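Local coordinates for cobalamin biosynthesis protein CobN (PDB 7C6O), which is the large subunit of cobaltochelatase, which probably carries the catalytic site for ATP-dependent insertion of cobalt into the corrin ring during cobalamin biosynthesis, at residues 1068-1082 with 1145-1157. Sequence-based numbering, arbitrary orientation. Where two conformers were deposited one is given.
Sequences IADSDDYFQYHGGMV and ATVDYLFGYDATA
Y1153 is the central bump of this interface: its side chain drops as a knob into a hole formed by Y1074, F1075, H1078 and G1079. F1075 CB sits over one face of the phenol, 3.7 Å from the centroid of the Y1153 ring, while I1068 O lies in plane at its edge. At the far end of the hole, Y1153 OH and H1078 ND1 share a hydrogen bond of 3.0 Å, with the two rings rim to rim and almost perpendicular (89°). H1078 is gripped at both nitrogens, since its NE2 donates to A1057 O.

F1075 fills a shallower hollow in return. With CG between its backbone N and carbonyl carbon (chi1 88°), its ring lies flat on helix 1136-1157, where the bare backbone of G1152 makes the hollow; G1152 CA stands 3.7 Å from the F1075 ring centroid in a CH-pi contact. A second glycine hollow, at G1079, takes T1156, whose CB comes within 3.3 Å of G1079 O. T1156 OG1 turns back to G1152 O, 2.8 Å away.

Residues 1069-1072 cover one face and part of the edge of Y1149: D1072 N lies over the ring centre, A1069 O and D1070 O border its edge, and one water bridges Y1149 OH and D1072 OD1.

The helix axes run nearly parallel (16°), 8.1 Å apart at closest. Helix 1072-1089 links the parallel, adjacent strands 1056-1061 and 1094-1099 as a beta-alpha-beta crossover and touches the first through H1078 and V1082, while helix 1136-1157 covers another side of it; helix 1111-1123 flanks Y1153 and A1157.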
loop_
_atom_site.group_PDB
_atom_site.type_symbol
_atom_site.label_atom_id
_atom_site.label_comp_id
_atom_site.label_asym_id
_atom_site.label_seq_id
_atom_site.Cartn_x
_atom_site.Cartn_y
_atom_site.Cartn_z
ATOM N N ILE A 1068 -12.811 -3.177 13.834
ATOM C CA ILE A 1068 -12.064 -2.148 14.552
ATOM C C ILE A 1068 -11.422 -2.660 15.830
ATOM O O ILE A 1068 -10.575 -1.965 16.405
ATOM C CB ILE A 1068 -12.957 -0.933 14.876
ATOM C CG1 ILE A 1068 -14.107 -1.332 15.802
ATOM C CG2 ILE A 1068 -13.486 -0.312 13.596
ATOM C CD1 ILE A 1068 -14.830 -0.143 16.422
ATOM N N ALA A 1069 -11.803 -3.850 16.291
ATOM C CA ALA A 1069 -11.143 -4.506 17.410
ATOM C C ALA A 1069 -10.165 -5.581 16.949
ATOM O O ALA A 1069 -9.631 -6.318 17.785
ATOM C CB ALA A 1069 -12.183 -5.107 18.360
ATOM N N ASP A 1070 -9.924 -5.678 15.637
ATOM C CA ASP A 1070 -9.006 -6.647 15.047
ATOM C C ASP A 1070 -7.656 -6.059 14.679
ATOM O O ASP A 1070 -6.713 -6.822 14.441
ATOM C CB ASP A 1070 -9.611 -7.258 13.776
ATOM C CG ASP A 1070 -10.428 -8.486 14.057
ATOM O OD1 ASP A 1070 -10.165 -9.143 15.086
ATOM O OD2 ASP A 1070 -11.328 -8.797 13.247
ATOM N N SER A 1071 -7.545 -4.736 14.599
ATOM C CA SER A 1071 -6.305 -4.085 14.206
ATOM C C SER A 1071 -6.043 -2.900 15.119
ATOM O O SER A 1071 -6.964 -2.155 15.466
ATOM C CB SER A 1071 -6.345 -3.608 12.750
ATOM O OG SER A 1071 -5.180 -2.862 12.435
ATOM N N ASP A 1072 -4.778 -2.733 15.502
ATOM C CA ASP A 1072 -4.391 -1.628 16.368
ATOM C C ASP A 1072 -4.557 -0.271 15.694
ATOM O O ASP A 1072 -4.622 0.748 16.389
ATOM C CB ASP A 1072 -2.938 -1.798 16.801
ATOM C CG ASP A 1072 -2.009 -2.003 15.621
ATOM O OD1 ASP A 1072 -1.997 -3.119 15.059
ATOM O OD2 ASP A 1072 -1.318 -1.037 15.237
ATOM N N ASP A 1073 -4.621 -0.233 14.363
ATOM C CA ASP A 1073 -4.581 1.049 13.666
ATOM C C ASP A 1073 -5.831 1.881 13.917
ATOM O O ASP A 1073 -5.761 3.115 13.906
ATOM C CB ASP A 1073 -4.375 0.818 12.172
ATOM C CG ASP A 1073 -2.974 0.341 11.850
ATOM O OD1 ASP A 1073 -2.008 0.937 12.377
ATOM O OD2 ASP A 1073 -2.839 -0.633 11.084
ATOM N N TYR A 1074 -6.977 1.238 14.157
ATOM C CA TYR A 1074 -8.201 2.005 14.357
ATOM C C TYR A 1074 -8.140 2.807 15.651
ATOM O O TYR A 1074 -8.368 4.022 15.645
ATOM C CB TYR A 1074 -9.422 1.081 14.320
ATOM C CG TYR A 1074 -9.674 0.539 12.932
ATOM C CD1 TYR A 1074 -10.366 1.288 11.988
ATOM C CD2 TYR A 1074 -9.190 -0.706 12.554
ATOM C CE1 TYR A 1074 -10.581 0.805 10.711
ATOM C CE2 TYR A 1074 -9.402 -1.199 11.279
ATOM C CZ TYR A 1074 -10.096 -0.439 10.362
ATOM O OH TYR A 1074 -10.308 -0.927 9.094
ATOM N N PHE A 1075 -7.806 2.164 16.773
ATOM C CA PHE A 1075 -7.761 2.933 18.014
ATOM C C PHE A 1075 -6.616 3.940 17.997
ATOM O O PHE A 1075 -6.734 5.010 18.601
ATOM C CB PHE A 1075 -7.695 2.000 19.238
ATOM C CG PHE A 1075 -6.299 1.596 19.665
ATOM C CD1 PHE A 1075 -5.522 2.432 20.461
ATOM C CD2 PHE A 1075 -5.793 0.352 19.322
ATOM C CE1 PHE A 1075 -4.249 2.051 20.865
ATOM C CE2 PHE A 1075 -4.524 -0.038 19.727
ATOM C CZ PHE A 1075 -3.749 0.815 20.498
ATOM N N GLN A 1076 -5.525 3.639 17.291
ATOM C CA GLN A 1076 -4.410 4.581 17.224
ATOM C C GLN A 1076 -4.818 5.873 16.527
ATOM O O GLN A 1076 -4.592 6.972 17.047
ATOM C CB GLN A 1076 -3.225 3.951 16.498
ATOM C CG GLN A 1076 -2.457 2.931 17.301
ATOM C CD GLN A 1076 -1.064 2.725 16.747
ATOM O OE1 GLN A 1076 -0.159 3.515 17.011
ATOM N NE2 GLN A 1076 -0.887 1.667 15.963
ATOM N N TYR A 1077 -5.415 5.757 15.341
ATOM C CA TYR A 1077 -5.777 6.936 14.558
ATOM C C TYR A 1077 -7.104 7.528 15.019
ATOM O O TYR A 1077 -7.187 8.717 15.350
ATOM C CB TYR A 1077 -5.840 6.577 13.071
ATOM C CG TYR A 1077 -4.484 6.450 12.423
ATOM C CD1 TYR A 1077 -3.759 5.267 12.509
ATOM C CD2 TYR A 1077 -3.926 7.513 11.724
ATOM C CE1 TYR A 1077 -2.515 5.147 11.918
ATOM C CE2 TYR A 1077 -2.684 7.402 11.131
ATOM C CZ TYR A 1077 -1.986 6.218 11.230
ATOM O OH TYR A 1077 -0.753 6.103 10.639
ATOM N N HIS A 1078 -8.155 6.709 15.035
ATOM C CA HIS A 1078 -9.483 7.199 15.393
ATOM C C HIS A 1078 -9.549 7.554 16.873
ATOM O O HIS A 1078 -9.903 8.680 17.242
ATOM C CB HIS A 1078 -10.531 6.143 15.039
ATOM C CG HIS A 1078 -11.940 6.643 15.074
ATOM N ND1 HIS A 1078 -13.011 5.819 15.344
ATOM C CD2 HIS A 1078 -12.459 7.872 14.841
ATOM C CE1 HIS A 1078 -14.128 6.521 15.290
ATOM N NE2 HIS A 1078 -13.821 7.769 14.984
ATOM N N GLY A 1079 -9.209 6.600 17.739
ATOM C CA GLY A 1079 -9.192 6.887 19.163
ATOM C C GLY A 1079 -8.172 7.949 19.528
ATOM O O GLY A 1079 -8.412 8.774 20.410
ATOM N N GLY A 1080 -7.025 7.945 18.847
ATOM C CA GLY A 1080 -6.025 8.970 19.100
ATOM C C GLY A 1080 -6.526 10.368 18.793
ATOM O O GLY A 1080 -6.251 11.314 19.538
ATOM N N MET A 1081 -7.270 10.519 17.695
ATOM C CA MET A 1081 -7.863 11.817 17.393
ATOM C C MET A 1081 -8.863 12.226 18.470
ATOM O O MET A 1081 -8.856 13.375 18.925
ATOM C CB MET A 1081 -8.531 11.789 16.020
ATOM C CG MET A 1081 -9.236 13.087 15.654
ATOM S SD MET A 1081 -9.874 13.102 13.967
ATOM C CE MET A 1081 -8.362 13.306 13.025
ATOM N N VAL A 1082 -9.719 11.293 18.898
ATOM C CA VAL A 1082 -10.691 11.592 19.949
ATOM C C VAL A 1082 -9.982 12.062 21.213
ATOM O O VAL A 1082 -10.360 13.072 21.819
ATOM C CB VAL A 1082 -11.575 10.362 20.229
ATOM C CG1 VAL A 1082 -12.460 10.611 21.440
ATOM C CG2 VAL A 1082 -12.414 10.018 19.006
ATOM N N ALA A 1145 -5.124 -10.266 21.122
ATOM C CA ALA A 1145 -5.018 -8.981 20.440
ATOM C C ALA A 1145 -6.318 -8.200 20.547
ATOM O O ALA A 1145 -6.305 -6.976 20.720
ATOM C CB ALA A 1145 -4.635 -9.187 18.975
ATOM N N THR A 1146 -7.456 -8.899 20.453
ATOM C CA THR A 1146 -8.750 -8.239 20.589
ATOM C C THR A 1146 -8.879 -7.553 21.944
ATOM O O THR A 1146 -9.390 -6.432 22.032
ATOM C CB THR A 1146 -9.879 -9.252 20.382
ATOM O OG1 THR A 1146 -9.825 -9.764 19.044
ATOM C CG2 THR A 1146 -11.240 -8.604 20.615
ATOM N N VAL A 1147 -8.408 -8.204 23.011
ATOM C CA VAL A 1147 -8.436 -7.570 24.328
ATOM C C VAL A 1147 -7.592 -6.301 24.324
ATOM O O VAL A 1147 -8.004 -5.262 24.854
ATOM C CB VAL A 1147 -7.972 -8.558 25.414
ATOM C CG1 VAL A 1147 -7.887 -7.859 26.760
ATOM C CG2 VAL A 1147 -8.920 -9.750 25.491
ATOM N N ASP A 1148 -6.406 -6.363 23.716
ATOM C CA ASP A 1148 -5.521 -5.201 23.688
ATOM C C ASP A 1148 -6.127 -4.053 22.892
ATOM O O ASP A 1148 -5.999 -2.886 23.279
ATOM C CB ASP A 1148 -4.162 -5.587 23.100
ATOM C CG ASP A 1148 -3.267 -6.310 24.095
ATOM O OD1 ASP A 1148 -3.576 -6.307 25.305
ATOM O OD2 ASP A 1148 -2.247 -6.884 23.658
ATOM N N TYR A 1149 -6.783 -4.359 21.771
ATOM C CA TYR A 1149 -7.291 -3.299 20.909
ATOM C C TYR A 1149 -8.570 -2.693 21.472
ATOM O O TYR A 1149 -8.792 -1.485 21.344
ATOM C CB TYR A 1149 -7.507 -3.832 19.491
ATOM C CG TYR A 1149 -6.253 -4.440 18.891
ATOM C CD1 TYR A 1149 -4.991 -4.051 19.330
ATOM C CD2 TYR A 1149 -6.330 -5.411 17.898
ATOM C CE1 TYR A 1149 -3.843 -4.609 18.798
ATOM C CE2 TYR A 1149 -5.183 -5.973 17.357
ATOM C CZ TYR A 1149 -3.945 -5.567 17.812
ATOM O OH TYR A 1149 -2.802 -6.121 17.280
ATOM N N LEU A 1150 -9.417 -3.509 22.104
ATOM C CA LEU A 1150 -10.530 -2.954 22.863
ATOM C C LEU A 1150 -10.027 -2.056 23.985
ATOM O O LEU A 1150 -10.573 -0.969 24.212
ATOM C CB LEU A 1150 -11.402 -4.078 23.424
ATOM C CG LEU A 1150 -12.276 -4.819 22.413
ATOM C CD1 LEU A 1150 -13.019 -5.959 23.095
ATOM C CD2 LEU A 1150 -13.256 -3.862 21.743
ATOM N N PHE A 1151 -8.980 -2.491 24.691
ATOM C CA PHE A 1151 -8.366 -1.655 25.717
ATOM C C PHE A 1151 -7.853 -0.349 25.122
ATOM O O PHE A 1151 -8.064 0.730 25.689
ATOM C CB PHE A 1151 -7.230 -2.422 26.401
ATOM C CG PHE A 1151 -6.466 -1.611 27.420
ATOM C CD1 PHE A 1151 -6.870 -1.580 28.745
ATOM C CD2 PHE A 1151 -5.337 -0.891 27.053
ATOM C CE1 PHE A 1151 -6.169 -0.842 29.685
ATOM C CE2 PHE A 1151 -4.634 -0.149 27.988
ATOM C CZ PHE A 1151 -5.050 -0.126 29.306
ATOM N N GLY A 1152 -7.172 -0.430 23.976
ATOM C CA GLY A 1152 -6.662 0.777 23.343
ATOM C C GLY A 1152 -7.762 1.757 22.984
ATOM O O GLY A 1152 -7.631 2.964 23.204
ATOM N N TYR A 1153 -8.869 1.248 22.438
ATOM C CA TYR A 1153 -10.005 2.103 22.111
ATOM C C TYR A 1153 -10.694 2.624 23.366
ATOM O O TYR A 1153 -11.261 3.723 23.350
ATOM C CB TYR A 1153 -10.997 1.329 21.245
ATOM C CG TYR A 1153 -11.171 1.849 19.834
ATOM C CD1 TYR A 1153 -11.161 0.976 18.755
ATOM C CD2 TYR A 1153 -11.376 3.200 19.582
ATOM C CE1 TYR A 1153 -11.334 1.431 17.461
ATOM C CE2 TYR A 1153 -11.551 3.669 18.287
ATOM C CZ TYR A 1153 -11.531 2.773 17.231
ATOM O OH TYR A 1153 -11.709 3.215 15.939
ATOM N N ASP A 1154 -10.673 1.846 24.454
ATOM C CA ASP A 1154 -11.247 2.321 25.709
ATOM C C ASP A 1154 -10.361 3.383 26.346
ATOM O O ASP A 1154 -10.858 4.409 26.827
ATOM C CB ASP A 1154 -11.455 1.147 26.670
ATOM C CG ASP A 1154 -12.384 1.494 27.826
ATOM O OD1 ASP A 1154 -13.290 2.327 27.630
ATOM O OD2 ASP A 1154 -12.203 0.937 28.932
ATOM N N ALA A 1155 -9.045 3.159 26.347
ATOM C CA ALA A 1155 -8.124 4.141 26.911
ATOM C C ALA A 1155 -8.221 5.475 26.182
ATOM O O ALA A 1155 -8.127 6.539 26.805
ATOM C CB ALA A 1155 -6.692 3.607 26.860
ATOM N N THR A 1156 -8.416 5.441 24.864
ATOM C CA THR A 1156 -8.457 6.676 24.091
ATOM C C THR A 1156 -9.855 7.275 24.004
ATOM O O THR A 1156 -10.005 8.498 24.099
ATOM C CB THR A 1156 -7.908 6.440 22.679
ATOM O OG1 THR A 1156 -8.583 5.328 22.069
ATOM C CG2 THR A 1156 -6.403 6.173 22.724
ATOM N N ALA A 1157 -10.892 6.446 23.838
ATOM C CA ALA A 1157 -12.226 6.961 23.559
ATOM C C ALA A 1157 -13.317 6.462 24.499
ATOM O O ALA A 1157 -14.466 6.896 24.360
ATOM C CB ALA A 1157 -12.623 6.637 22.112
HETATM O O HOH W 1 -0.406 -5.207 16.979
#